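Local structure of catabolite control protein A (Lactococcus lactis, 2O20) at residues T64-I69 against Y94-A99; S75-A80 against Q292-L297; P158-D163 against L319-E324; L217-N222 against E233-R238. The protein probably acts as a DNA-binding transcription regulator of the LacI family, both repressing and activating genes in carbon catabolite control. The protein carries 1 engineered substitution. All blocks are in the same frame, centred on the assembly; numbering follows the deposited sequence. Where two conformers were deposited one is given.

Interactions 1 and 3 lie at opposite edges of one parallel sheet, their centres about 22 Å apart: interaction 1 pairs strand 65-70 with the edge strand 95-100, interaction 3 pairs strand 159-161 with the other edge strand, 318-320. Interaction 2 joins the starts of helices 76-91 and 294-309. It touches interaction 3, with Pro293 CD 3.5 Å from Asp322 O and Leu297 N 3.7 Å from Leu321 CD1, while its centre is about 17 Å from that of interaction 1. Interactions 1 and 2 both also meet the second subunit. Interaction 4 belongs to the other parallel sheet, about 38 Å from interaction 1 between centres; a sulfate, probably from the crystallisation liquor, pairs with its Arg234.

Interaction 1: residues T64-I69 against Y94-A99; sequences TTVGVI and YNMILA
Thr65 to Ile69 run parallel to Asn95 to Ala99, the strand axes approaching to 4.7 Å with 19° between their directions. Asn95, Ile97 and Ala99 give their N-H groups to the oxygens of Thr64, Val66 and Val68, and Val66 and Val68 give theirs to the oxygens of Asn95 and Ile97; Val68 N to Ile97 O is the shortest of the five bonds at 2.8 Å. The pair brackets helix 76-91 in a beta-alpha-beta unit, and Gly67 turns its backbone bonds the other way, to Gly122 and Val124 of the next strand.

Just ahead of the strands, Thr64 and Tyr94 lie side by side and point the same way. Thr64 CG2, anti to its backbone N, sits over the middle of the Tyr94 ring, 3.8 Å from the centroid and 9° off the normal, a CH-pi contact, while Thr64 CB is 3.5 Å from Tyr94 CD1. An alanine in place of Tyr94 would probably leave the Thr64 methyl without the ring face it rests on and open a gap beside Thr306.

On the face of Val68, Met96 bends at chi2 (-87°) and again at chi3, and its CE ends 3.8 Å from Val68 CG2. Leu98 CD2 lies alongside, 3.7 Å from Val68 CB; Leu98 also packs on Leu98 of the second subunit. On the other face Thr65 CG2 meets Ile97 CD1 at 3.7 Å.

All five hydrogen bonds run between main-chain atoms and hold the strands together whatever the side chains; Met96 and Leu98 on Val68, and Ile97 on the Thr65 methyl, add apolar packing.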
loop_
_atom_site.group_PDB
_atom_site.type_symbol
_atom_site.label_atom_id
_atom_site.label_comp_id
_atom_site.label_asym_id
_atom_site.label_seq_id
_atom_site.Cartn_x
_atom_site.Cartn_y
_atom_site.Cartn_z
ATOM N N THR D 64 5.525 -18.839 21.258
ATOM C CA THR D 64 4.194 -18.693 20.664
ATOM C C THR D 64 4.273 -18.105 19.249
ATOM O O THR D 64 5.050 -17.157 18.986
ATOM C CB THR D 64 3.316 -17.827 21.583
ATOM O OG1 THR D 64 3.076 -18.554 22.797
ATOM C CG2 THR D 64 2.020 -17.430 20.932
ATOM N N THR D 65 3.479 -18.688 18.352
ATOM C CA THR D 65 3.551 -18.373 16.923
ATOM C C THR D 65 2.142 -18.086 16.454
ATOM O O THR D 65 1.249 -18.915 16.627
ATOM C CB THR D 65 4.178 -19.516 16.092
ATOM O OG1 THR D 65 5.532 -19.745 16.520
ATOM C CG2 THR D 65 4.170 -19.191 14.602
ATOM N N VAL D 66 1.986 -16.897 15.866
ATOM C CA VAL D 66 0.753 -16.416 15.286
ATOM C C VAL D 66 0.781 -16.438 13.745
ATOM O O VAL D 66 1.690 -15.861 13.112
ATOM C CB VAL D 66 0.361 -15.027 15.837
ATOM C CG1 VAL D 66 -0.106 -15.165 17.287
ATOM C CG2 VAL D 66 1.513 -14.061 15.782
ATOM N N GLY D 67 -0.204 -17.141 13.187
ATOM C CA GLY D 67 -0.474 -17.174 11.737
ATOM C C GLY D 67 -1.432 -16.057 11.343
ATOM O O GLY D 67 -2.514 -15.928 11.913
ATOM N N VAL D 68 -1.057 -15.272 10.332
ATOM C CA VAL D 68 -1.919 -14.175 9.827
ATOM C C VAL D 68 -2.153 -14.355 8.337
ATOM O O VAL D 68 -1.213 -14.350 7.541
ATOM C CB VAL D 68 -1.280 -12.773 10.074
ATOM C CG1 VAL D 68 -2.232 -11.654 9.677
ATOM C CG2 VAL D 68 -0.834 -12.618 11.538
ATOM N N ILE D 69 -3.421 -14.469 7.971
ATOM C CA ILE D 69 -3.849 -14.661 6.593
ATOM C C ILE D 69 -4.528 -13.389 6.149
ATOM O O ILE D 69 -5.418 -12.900 6.839
ATOM C CB ILE D 69 -4.861 -15.804 6.453
ATOM C CG1 ILE D 69 -4.295 -17.047 7.115
ATOM C CG2 ILE D 69 -5.182 -16.030 4.942
ATOM C CD1 ILE D 69 -5.199 -18.209 7.167
ATOM N N TYR D 94 6.454 -12.834 20.305
ATOM C CA TYR D 94 5.843 -13.960 19.580
ATOM C C TYR D 94 6.390 -13.963 18.148
ATOM O O TYR D 94 6.783 -12.910 17.622
ATOM C CB TYR D 94 4.310 -13.847 19.500
ATOM C CG TYR D 94 3.557 -13.881 20.821
ATOM C CD1 TYR D 94 4.120 -14.430 21.989
ATOM C CD2 TYR D 94 2.241 -13.401 20.887
ATOM C CE1 TYR D 94 3.401 -14.464 23.182
ATOM C CE2 TYR D 94 1.520 -13.424 22.070
ATOM C CZ TYR D 94 2.095 -13.956 23.207
ATOM O OH TYR D 94 1.345 -13.950 24.340
ATOM N N ASN D 95 6.399 -15.121 17.513
ATOM C CA ASN D 95 6.710 -15.199 16.076
ATOM C C ASN D 95 5.463 -14.873 15.267
ATOM O O ASN D 95 4.354 -15.246 15.645
ATOM C CB ASN D 95 7.217 -16.596 15.685
ATOM C CG ASN D 95 8.444 -17.023 16.451
ATOM O OD1 ASN D 95 8.517 -18.165 16.913
ATOM N ND2 ASN D 95 9.409 -16.144 16.571
ATOM N N MET D 96 5.642 -14.179 14.142
ATOM C CA MET D 96 4.544 -13.800 13.231
ATOM C C MET D 96 4.811 -14.446 11.862
ATOM O O MET D 96 5.918 -14.319 11.343
ATOM C CB MET D 96 4.543 -12.281 13.004
ATOM C CG MET D 96 4.081 -11.433 14.166
ATOM S SD MET D 96 2.306 -11.232 14.153
ATOM C CE MET D 96 2.107 -10.379 12.583
ATOM N N ILE D 97 3.811 -15.112 11.288
ATOM C CA ILE D 97 3.907 -15.645 9.929
ATOM C C ILE D 97 2.813 -14.992 9.107
ATOM O O ILE D 97 1.634 -15.052 9.482
ATOM C CB ILE D 97 3.724 -17.197 9.871
ATOM C CG1 ILE D 97 4.765 -17.924 10.732
ATOM C CG2 ILE D 97 3.794 -17.698 8.410
ATOM C CD1 ILE D 97 4.487 -19.423 10.928
ATOM N N LEU D 98 3.168 -14.360 7.991
ATOM C CA LEU D 98 2.154 -13.738 7.159
ATOM C C LEU D 98 1.963 -14.544 5.874
ATOM O O LEU D 98 2.935 -14.947 5.243
ATOM C CB LEU D 98 2.547 -12.296 6.798
ATOM C CG LEU D 98 2.942 -11.299 7.900
ATOM C CD1 LEU D 98 3.270 -9.962 7.261
ATOM C CD2 LEU D 98 1.864 -11.116 8.938
ATOM N N ALA D 99 0.717 -14.732 5.468
ATOM C CA ALA D 99 0.438 -15.484 4.250
ATOM C C ALA D 99 -0.566 -14.722 3.395
ATOM O O ALA D 99 -1.562 -14.223 3.909
ATOM C CB ALA D 99 -0.087 -16.822 4.601
#

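Interaction 2: residues S75-A80 against Q292-L297; sequences STYFAA and QPLYDL
Leu294 wedges both methyls against the facing helix: CD2 lies 3.4 Å from Tyr77 CE1, approaching the ring obliquely, and CD1 reaches Ala80 CB at 3.9 Å. The Leu294 and Tyr77 side chains cross at about a right angle. At the edge of the same ring, in its plane, stands Gln292 OE1, 3.6 Å from Tyr77 OH, with the amide turned 81° against the ring. Water 1 joins the two polar ends: Gln292 NE2 donates to it at 2.9 Å, and it is 3.2 Å from Tyr77 OH. Gln292 NE2 also bonds Gly274 O, so two partners fix the amide.

The contact brings together the first turns of helices 76-91 and 294-309. Gln292 stands directly before Pro293, the N-cap of the second helix, and follows strand 289-291, which is probably one of the three crossovers between the subdomains, as in LacI relatives. Tyr77 CG stands anti to the backbone N (chi1 174°), and the ring is backed by Phe78, whose own ring carries Tyr77 CD2 3.6 Å above its plane, over the centre. Farther out, Ser75 is the N-cap of helix 76-91, its OG accepting from Phe78 N at 3.2 Å. Ala80 packs also on Thr74 of the second subunit, and Tyr295 OH bonds Asp87.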
loop_
_atom_site.group_PDB
_atom_site.type_symbol
_atom_site.label_atom_id
_atom_site.label_comp_id
_atom_site.label_asym_id
_atom_site.label_seq_id
_atom_site.Cartn_x
_atom_site.Cartn_y
_atom_site.Cartn_z
ATOM N N SER D 75 -2.573 -4.475 -0.414
ATOM C CA SER D 75 -3.710 -3.652 0.095
ATOM C C SER D 75 -3.267 -2.862 1.310
ATOM O O SER D 75 -2.944 -3.467 2.346
ATOM C CB SER D 75 -4.905 -4.516 0.536
ATOM O OG SER D 75 -5.848 -3.739 1.312
ATOM N N THR D 76 -3.284 -1.522 1.228
ATOM C CA THR D 76 -2.857 -0.738 2.376
ATOM C C THR D 76 -3.857 -0.854 3.528
ATOM O O THR D 76 -3.479 -0.609 4.659
ATOM C CB THR D 76 -2.610 0.759 2.072
ATOM O OG1 THR D 76 -3.798 1.386 1.586
ATOM C CG2 THR D 76 -1.489 0.933 1.098
ATOM N N TYR D 77 -5.120 -1.171 3.219
ATOM C CA TYR D 77 -6.160 -1.495 4.210
ATOM C C TYR D 77 -5.732 -2.678 5.097
ATOM O O TYR D 77 -5.671 -2.547 6.329
ATOM C CB TYR D 77 -7.493 -1.797 3.487
ATOM C CG TYR D 77 -8.600 -2.280 4.378
ATOM C CD1 TYR D 77 -9.426 -1.393 5.004
ATOM C CD2 TYR D 77 -8.795 -3.643 4.611
ATOM C CE1 TYR D 77 -10.453 -1.822 5.862
ATOM C CE2 TYR D 77 -9.821 -4.092 5.468
ATOM C CZ TYR D 77 -10.633 -3.167 6.088
ATOM O OH TYR D 77 -11.626 -3.586 6.927
ATOM N N PHE D 78 -5.405 -3.817 4.472
ATOM C CA PHE D 78 -4.958 -4.993 5.223
ATOM C C PHE D 78 -3.567 -4.799 5.850
ATOM O O PHE D 78 -3.336 -5.208 6.992
ATOM C CB PHE D 78 -5.002 -6.260 4.359
ATOM C CG PHE D 78 -6.383 -6.649 3.944
ATOM C CD1 PHE D 78 -7.324 -7.005 4.896
ATOM C CD2 PHE D 78 -6.735 -6.677 2.606
ATOM C CE1 PHE D 78 -8.607 -7.379 4.528
ATOM C CE2 PHE D 78 -8.023 -7.035 2.218
ATOM C CZ PHE D 78 -8.963 -7.374 3.201
ATOM N N ALA D 79 -2.668 -4.133 5.140
ATOM C CA ALA D 79 -1.331 -3.822 5.703
ATOM C C ALA D 79 -1.396 -2.956 6.984
ATOM O O ALA D 79 -0.626 -3.170 7.932
ATOM C CB ALA D 79 -0.437 -3.183 4.646
ATOM N N ALA D 80 -2.324 -1.991 7.040
ATOM C CA ALA D 80 -2.448 -1.148 8.213
ATOM C C ALA D 80 -2.954 -1.913 9.424
ATOM O O ALA D 80 -2.449 -1.730 10.533
ATOM C CB ALA D 80 -3.338 0.047 7.908
ATOM N N GLN D 292 -12.134 4.162 9.354
ATOM C CA GLN D 292 -12.048 3.007 10.243
ATOM C C GLN D 292 -10.712 3.073 10.966
ATOM O O GLN D 292 -9.692 3.469 10.369
ATOM C CB GLN D 292 -12.153 1.697 9.473
ATOM C CG GLN D 292 -13.481 1.511 8.717
ATOM C CD GLN D 292 -13.585 0.104 8.114
ATOM O OE1 GLN D 292 -13.069 -0.843 8.678
ATOM N NE2 GLN D 292 -14.227 -0.018 6.963
ATOM N N PRO D 293 -10.697 2.686 12.254
ATOM C CA PRO D 293 -9.469 2.704 13.061
ATOM C C PRO D 293 -8.640 1.445 12.795
ATOM O O PRO D 293 -8.580 0.526 13.613
ATOM C CB PRO D 293 -10.019 2.799 14.485
ATOM C CG PRO D 293 -11.258 1.930 14.400
ATOM C CD PRO D 293 -11.853 2.214 13.042
ATOM N N LEU D 294 -7.987 1.417 11.627
ATOM C CA LEU D 294 -7.367 0.195 11.114
ATOM C C LEU D 294 -6.258 -0.396 12.014
ATOM O O LEU D 294 -6.243 -1.589 12.273
ATOM C CB LEU D 294 -6.826 0.456 9.722
ATOM C CG LEU D 294 -7.842 0.815 8.600
ATOM C CD1 LEU D 294 -7.074 0.904 7.310
ATOM C CD2 LEU D 294 -8.952 -0.186 8.485
ATOM N N TYR D 295 -5.324 0.428 12.464
ATOM C CA TYR D 295 -4.325 -0.044 13.416
ATOM C C TYR D 295 -4.970 -0.659 14.669
ATOM O O TYR D 295 -4.576 -1.719 15.120
ATOM C CB TYR D 295 -3.407 1.106 13.821
ATOM C CG TYR D 295 -2.316 0.708 14.801
ATOM C CD1 TYR D 295 -1.088 0.271 14.340
ATOM C CD2 TYR D 295 -2.513 0.782 16.174
ATOM C CE1 TYR D 295 -0.078 -0.084 15.224
ATOM C CE2 TYR D 295 -1.507 0.420 17.071
ATOM C CZ TYR D 295 -0.290 -0.019 16.578
ATOM O OH TYR D 295 0.723 -0.374 17.446
ATOM N N ASP D 296 -5.984 0.005 15.199
ATOM C CA ASP D 296 -6.687 -0.465 16.405
ATOM C C ASP D 296 -7.467 -1.756 16.193
ATOM O O ASP D 296 -7.594 -2.570 17.095
ATOM C CB ASP D 296 -7.629 0.629 16.895
ATOM C CG ASP D 296 -6.890 1.824 17.481
ATOM O OD1 ASP D 296 -5.725 1.654 17.929
ATOM O OD2 ASP D 296 -7.495 2.914 17.548
ATOM N N LEU D 297 -8.011 -1.946 14.994
ATOM C CA LEU D 297 -8.682 -3.192 14.679
ATOM C C LEU D 297 -7.745 -4.381 14.840
ATOM O O LEU D 297 -8.134 -5.394 15.427
ATOM C CB LEU D 297 -9.251 -3.159 13.231
ATOM C CG LEU D 297 -10.458 -2.287 12.911
ATOM C CD1 LEU D 297 -10.672 -2.216 11.428
ATOM C CD2 LEU D 297 -11.732 -2.815 13.585
HETATM O O HOH W 1 -14.226 -2.494 5.447
#

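Interaction 3: residues P158-D163 against L319-E324; sequences PSVNID and LVLDHE
Leu319 O is gripped twice, by Asn161 N across the pair at 3.1 Å and by water 2 at 2.9 Å. The same water donates to Ser159 OG at 2.7 Å and accepts from Asn161 ND2 at 3.0 Å, tying both side chains to the neighbouring backbone. Asn161 is held further by Tyr164 OH, at its OD1, and by Thr150 O, at its ND2. Leu319 N bonds back to Ser159 O, and Leu321 N reaches Asn161 O at 2.8 Å.

These are the parallel strands 159-161 and 318-320, the second an edge of the six-stranded sheet. Past them both segments probably cross toward the other subdomain, as in LacI relatives, and there water 3 takes over the bridging: it accepts from Asp163 N, donates to Leu321 O at 2.7 Å and lies 2.8 Å from His323 ND1, in the ring plane. His323 NE2 bonds Gln170 OE1, so both ring nitrogens have partners and the ring's turn is set from two ends.

Side chains fill in on both faces. Val160 CG1 meets Leu321 CG at 4.1 Å, and both residues pack on Leu297 of helix 294-309. Val320 CG1, anti to its backbone N, rests against the backbone at Ile162 and Asp163. Ile162 CD1 touches His323 CB, the two side chains crossing at about a right angle, and Ile162 also lies on Pro293.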
loop_
_atom_site.group_PDB
_atom_site.type_symbol
_atom_site.label_atom_id
_atom_site.label_comp_id
_atom_site.label_asym_id
_atom_site.label_seq_id
_atom_site.Cartn_x
_atom_site.Cartn_y
_atom_site.Cartn_z
ATOM N N PRO D 158 -14.735 -15.370 17.381
ATOM C CA PRO D 158 -14.348 -13.992 17.733
ATOM C C PRO D 158 -14.072 -13.080 16.525
ATOM O O PRO D 158 -13.520 -13.526 15.518
ATOM C CB PRO D 158 -13.107 -14.195 18.606
ATOM C CG PRO D 158 -13.312 -15.552 19.211
ATOM C CD PRO D 158 -13.927 -16.360 18.116
ATOM N N SER D 159 -14.450 -11.809 16.637
ATOM C CA SER D 159 -14.264 -10.840 15.546
ATOM C C SER D 159 -14.132 -9.396 16.047
ATOM O O SER D 159 -14.598 -9.057 17.129
ATOM C CB SER D 159 -15.401 -10.945 14.516
ATOM O OG SER D 159 -16.596 -10.306 14.940
ATOM N N VAL D 160 -13.434 -8.586 15.272
ATOM C CA VAL D 160 -13.289 -7.155 15.524
ATOM C C VAL D 160 -13.616 -6.386 14.230
ATOM O O VAL D 160 -13.001 -6.625 13.180
ATOM C CB VAL D 160 -11.882 -6.806 16.013
ATOM C CG1 VAL D 160 -11.819 -5.314 16.477
ATOM C CG2 VAL D 160 -11.483 -7.736 17.136
ATOM N N ASN D 161 -14.555 -5.436 14.339
ATOM C CA ASN D 161 -15.111 -4.727 13.197
ATOM C C ASN D 161 -15.564 -3.335 13.638
ATOM O O ASN D 161 -15.630 -3.066 14.839
ATOM C CB ASN D 161 -16.331 -5.488 12.616
ATOM C CG ASN D 161 -15.965 -6.796 11.951
ATOM O OD1 ASN D 161 -15.604 -6.848 10.762
ATOM N ND2 ASN D 161 -16.086 -7.875 12.697
ATOM N N ILE D 162 -15.882 -2.471 12.671
ATOM C CA ILE D 162 -16.760 -1.303 12.904
ATOM C C ILE D 162 -18.222 -1.730 12.764
ATOM O O ILE D 162 -18.502 -2.889 12.436
ATOM C CB ILE D 162 -16.415 -0.035 12.013
ATOM C CG1 ILE D 162 -16.723 -0.236 10.525
ATOM C CG2 ILE D 162 -14.980 0.422 12.248
ATOM C CD1 ILE D 162 -17.108 1.035 9.812
ATOM N N ASP D 163 -19.140 -0.811 13.073
ATOM C CA ASP D 163 -20.584 -0.971 12.872
ATOM C C ASP D 163 -20.882 -0.568 11.405
ATOM O O ASP D 163 -21.052 0.599 11.082
ATOM C CB ASP D 163 -21.366 -0.115 13.905
ATOM C CG ASP D 163 -22.868 -0.268 13.790
ATOM O OD1 ASP D 163 -23.341 -0.822 12.790
ATOM O OD2 ASP D 163 -23.599 0.159 14.721
ATOM N N LEU D 319 -16.384 -7.757 18.984
ATOM C CA LEU D 319 -15.981 -6.403 19.355
ATOM C C LEU D 319 -16.214 -5.406 18.230
ATOM O O LEU D 319 -15.948 -5.713 17.090
ATOM C CB LEU D 319 -14.519 -6.400 19.755
ATOM C CG LEU D 319 -14.134 -7.321 20.926
ATOM C CD1 LEU D 319 -12.667 -7.145 21.224
ATOM C CD2 LEU D 319 -14.974 -7.060 22.156
ATOM N N VAL D 320 -16.718 -4.221 18.568
ATOM C CA VAL D 320 -17.088 -3.206 17.575
ATOM C C VAL D 320 -16.433 -1.887 17.966
ATOM O O VAL D 320 -16.623 -1.402 19.086
ATOM C CB VAL D 320 -18.615 -3.052 17.499
ATOM C CG1 VAL D 320 -19.031 -1.974 16.488
ATOM C CG2 VAL D 320 -19.257 -4.382 17.189
ATOM N N LEU D 321 -15.609 -1.340 17.071
ATOM C CA LEU D 321 -14.874 -0.113 17.353
ATOM C C LEU D 321 -15.561 1.072 16.692
ATOM O O LEU D 321 -16.184 0.923 15.644
ATOM C CB LEU D 321 -13.412 -0.227 16.879
ATOM C CG LEU D 321 -12.554 -1.394 17.407
ATOM C CD1 LEU D 321 -11.102 -1.205 16.970
ATOM C CD2 LEU D 321 -12.670 -1.576 18.929
ATOM N N ASP D 322 -15.445 2.260 17.282
ATOM C CA ASP D 322 -16.080 3.442 16.687
ATOM C C ASP D 322 -15.441 3.867 15.355
ATOM O O ASP D 322 -14.295 3.549 15.088
ATOM C CB ASP D 322 -15.989 4.630 17.626
ATOM C CG ASP D 322 -16.704 4.402 18.938
ATOM O OD1 ASP D 322 -17.754 3.707 18.969
ATOM O OD2 ASP D 322 -16.177 4.933 19.926
ATOM N N HIS D 323 -16.192 4.612 14.541
ATOM C CA HIS D 323 -15.680 5.197 13.285
ATOM C C HIS D 323 -16.138 6.664 13.221
ATOM O O HIS D 323 -16.956 7.097 14.025
ATOM C CB HIS D 323 -16.258 4.450 12.079
ATOM C CG HIS D 323 -17.733 4.627 11.914
ATOM N ND1 HIS D 323 -18.651 3.872 12.618
ATOM C CD2 HIS D 323 -18.454 5.504 11.173
ATOM C CE1 HIS D 323 -19.871 4.246 12.281
ATOM N NE2 HIS D 323 -19.780 5.254 11.428
ATOM N N GLU D 324 -15.625 7.405 12.247
ATOM C CA GLU D 324 -16.037 8.789 11.958
ATOM C C GLU D 324 -16.181 8.916 10.441
ATOM O O GLU D 324 -15.817 7.993 9.719
ATOM C CB GLU D 324 -14.953 9.778 12.403
ATOM C CG GLU D 324 -14.510 9.667 13.831
ATOM C CD GLU D 324 -12.996 9.695 13.936
ATOM O OE1 GLU D 324 -12.365 8.648 13.612
ATOM O OE2 GLU D 324 -12.439 10.760 14.328
HETATM O O HOH W 2 -17.210 -7.731 15.484
HETATM O O HOH W 3 -18.416 1.766 14.399
#

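Interaction 4: residues L217-N222 against E233-R238; sequences LVFEGN and ERLLER
Phe219, on edge strand 218-219 of the four-stranded parallel sheet, closes this strand against helix 225-237, which follows it in the chain. Leu235 CD1 rests over one face of the Phe219 ring, offset toward the rim, a CH-pi contact 3.8 Å from the centroid and 15° off the normal. Arg238, just past the helix, meets the ring tip to tip: its NH2 is at the ring edge, 3.7 Å from Phe219 CE1, while Phe219 CZ lies 3.8 Å above the guanidinium plane, and the two planes stand 54° apart. Leu217 CD2 slides past Arg238 CB at 4.1 Å. Glu237 OE2 accepts from Arg238 NH1 at 2.9 Å, from a position tilted out of the guanidinium plane; Arg234 NH1 joins the same oxygen by a weak bond of 3.0 Å, making a salt-bridge network. An alanine in place of Arg238 would probably uncover the tip of the Phe219 ring and leave Glu237 with Arg234 alone of its two salt-bridge mates. Strand 183-186 borders the contact, Ile186 touching both Phe219 and Leu235, and Leu231 of helix 225-237 adds to the cover of Phe219, while Val218 packs on helix 193-208.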
loop_
_atom_site.group_PDB
_atom_site.type_symbol
_atom_site.label_atom_id
_atom_site.label_comp_id
_atom_site.label_asym_id
_atom_site.label_seq_id
_atom_site.Cartn_x
_atom_site.Cartn_y
_atom_site.Cartn_z
ATOM N N LEU D 217 -29.319 0.106 -8.560
ATOM C CA LEU D 217 -28.271 1.021 -8.109
ATOM C C LEU D 217 -27.333 0.398 -7.060
ATOM O O LEU D 217 -26.567 1.111 -6.415
ATOM C CB LEU D 217 -28.873 2.336 -7.604
ATOM C CG LEU D 217 -29.635 3.207 -8.622
ATOM C CD1 LEU D 217 -30.171 4.470 -7.904
ATOM C CD2 LEU D 217 -28.783 3.603 -9.788
ATOM N N VAL D 218 -27.404 -0.929 -6.900
ATOM C CA VAL D 218 -26.487 -1.674 -6.056
ATOM C C VAL D 218 -25.608 -2.526 -6.970
ATOM O O VAL D 218 -26.082 -3.218 -7.886
ATOM C CB VAL D 218 -27.212 -2.531 -4.997
ATOM C CG1 VAL D 218 -26.195 -3.326 -4.161
ATOM C CG2 VAL D 218 -28.075 -1.642 -4.116
ATOM N N PHE D 219 -24.315 -2.379 -6.760
ATOM C CA PHE D 219 -23.305 -2.983 -7.612
ATOM C C PHE D 219 -22.452 -3.896 -6.739
ATOM O O PHE D 219 -21.643 -3.416 -5.946
ATOM C CB PHE D 219 -22.483 -1.876 -8.272
ATOM C CG PHE D 219 -23.288 -1.016 -9.205
ATOM C CD1 PHE D 219 -23.399 -1.333 -10.558
ATOM C CD2 PHE D 219 -24.001 0.091 -8.730
ATOM C CE1 PHE D 219 -24.179 -0.549 -11.419
ATOM C CE2 PHE D 219 -24.788 0.867 -9.581
ATOM C CZ PHE D 219 -24.871 0.554 -10.930
ATOM N N GLU D 220 -22.678 -5.211 -6.866
ATOM C CA GLU D 220 -21.959 -6.226 -6.098
ATOM C C GLU D 220 -20.683 -6.785 -6.755
ATOM O O GLU D 220 -20.507 -6.755 -7.976
ATOM C CB GLU D 220 -22.867 -7.439 -5.860
ATOM C CG GLU D 220 -24.060 -7.219 -4.958
ATOM C CD GLU D 220 -24.812 -8.526 -4.802
ATOM O OE1 GLU D 220 -24.192 -9.507 -4.292
ATOM O OE2 GLU D 220 -25.986 -8.583 -5.220
ATOM N N GLY D 221 -19.812 -7.335 -5.925
ATOM C CA GLY D 221 -18.625 -8.081 -6.386
ATOM C C GLY D 221 -17.402 -7.262 -6.758
ATOM O O GLY D 221 -16.564 -7.693 -7.572
ATOM N N ASN D 222 -17.288 -6.086 -6.147
ATOM C CA ASN D 222 -16.291 -5.089 -6.515
ATOM C C ASN D 222 -15.238 -4.930 -5.456
ATOM O O ASN D 222 -15.559 -4.570 -4.331
ATOM C CB ASN D 222 -16.980 -3.756 -6.758
ATOM C CG ASN D 222 -17.847 -3.810 -7.965
ATOM O OD1 ASN D 222 -17.340 -3.984 -9.080
ATOM N ND2 ASN D 222 -19.167 -3.724 -7.768
ATOM N N GLU D 233 -19.129 4.476 -15.967
ATOM C CA GLU D 233 -20.130 4.717 -17.001
ATOM C C GLU D 233 -21.454 3.989 -16.697
ATOM O O GLU D 233 -22.558 4.467 -17.111
ATOM C CB GLU D 233 -19.572 4.386 -18.388
ATOM C CG GLU D 233 -20.327 5.030 -19.517
ATOM C CD GLU D 233 -20.180 6.543 -19.580
ATOM O OE1 GLU D 233 -21.122 7.221 -20.036
ATOM O OE2 GLU D 233 -19.125 7.074 -19.194
ATOM N N ARG D 234 -21.363 2.868 -15.947
ATOM C CA ARG D 234 -22.546 2.095 -15.566
ATOM C C ARG D 234 -23.441 2.889 -14.617
ATOM O O ARG D 234 -24.635 2.838 -14.723
ATOM C CB ARG D 234 -22.164 0.759 -14.922
ATOM C CG ARG D 234 -21.274 -0.121 -15.777
ATOM C CD ARG D 234 -21.957 -0.541 -17.080
ATOM N NE ARG D 234 -20.955 -0.375 -18.124
ATOM C CZ ARG D 234 -20.896 0.589 -19.030
ATOM N NH1 ARG D 234 -21.856 1.496 -19.177
ATOM N NH2 ARG D 234 -19.869 0.590 -19.846
ATOM N N LEU D 235 -22.822 3.623 -13.696
ATOM C CA LEU D 235 -23.530 4.491 -12.772
ATOM C C LEU D 235 -24.152 5.684 -13.518
ATOM O O LEU D 235 -25.306 6.013 -13.310
ATOM C CB LEU D 235 -22.598 4.960 -11.658
ATOM C CG LEU D 235 -22.494 4.004 -10.431
ATOM C CD1 LEU D 235 -21.792 2.726 -10.755
ATOM C CD2 LEU D 235 -21.811 4.654 -9.256
ATOM N N LEU D 236 -23.359 6.328 -14.375
ATOM C CA LEU D 236 -23.829 7.486 -15.157
ATOM C C LEU D 236 -25.023 7.109 -16.022
ATOM O O LEU D 236 -26.011 7.885 -16.045
ATOM C CB LEU D 236 -22.731 8.110 -16.029
ATOM C CG LEU D 236 -21.545 8.746 -15.262
ATOM C CD1 LEU D 236 -20.455 9.161 -16.154
ATOM C CD2 LEU D 236 -22.034 9.943 -14.440
ATOM N N GLU D 237 -24.978 5.929 -16.665
ATOM C CA GLU D 237 -26.037 5.528 -17.579
ATOM C C GLU D 237 -27.368 5.284 -16.883
ATOM O O GLU D 237 -28.428 5.517 -17.446
ATOM C CB GLU D 237 -25.624 4.364 -18.478
ATOM C CG GLU D 237 -25.917 2.960 -18.098
ATOM C CD GLU D 237 -25.050 1.946 -18.917
ATOM O OE1 GLU D 237 -24.675 2.227 -20.098
ATOM O OE2 GLU D 237 -24.711 0.877 -18.346
ATOM N N ARG D 238 -27.287 4.869 -15.627
ATOM C CA ARG D 238 -28.480 4.746 -14.801
ATOM C C ARG D 238 -28.914 6.048 -14.099
ATOM O O ARG D 238 -29.916 6.047 -13.375
ATOM C CB ARG D 238 -28.240 3.609 -13.811
ATOM C CG ARG D 238 -28.002 2.298 -14.571
ATOM C CD ARG D 238 -28.118 1.066 -13.666
ATOM N NE ARG D 238 -27.250 -0.113 -13.923
ATOM C CZ ARG D 238 -26.205 -0.254 -14.775
ATOM N NH1 ARG D 238 -25.829 0.669 -15.656
ATOM N NH2 ARG D 238 -25.530 -1.415 -14.778
#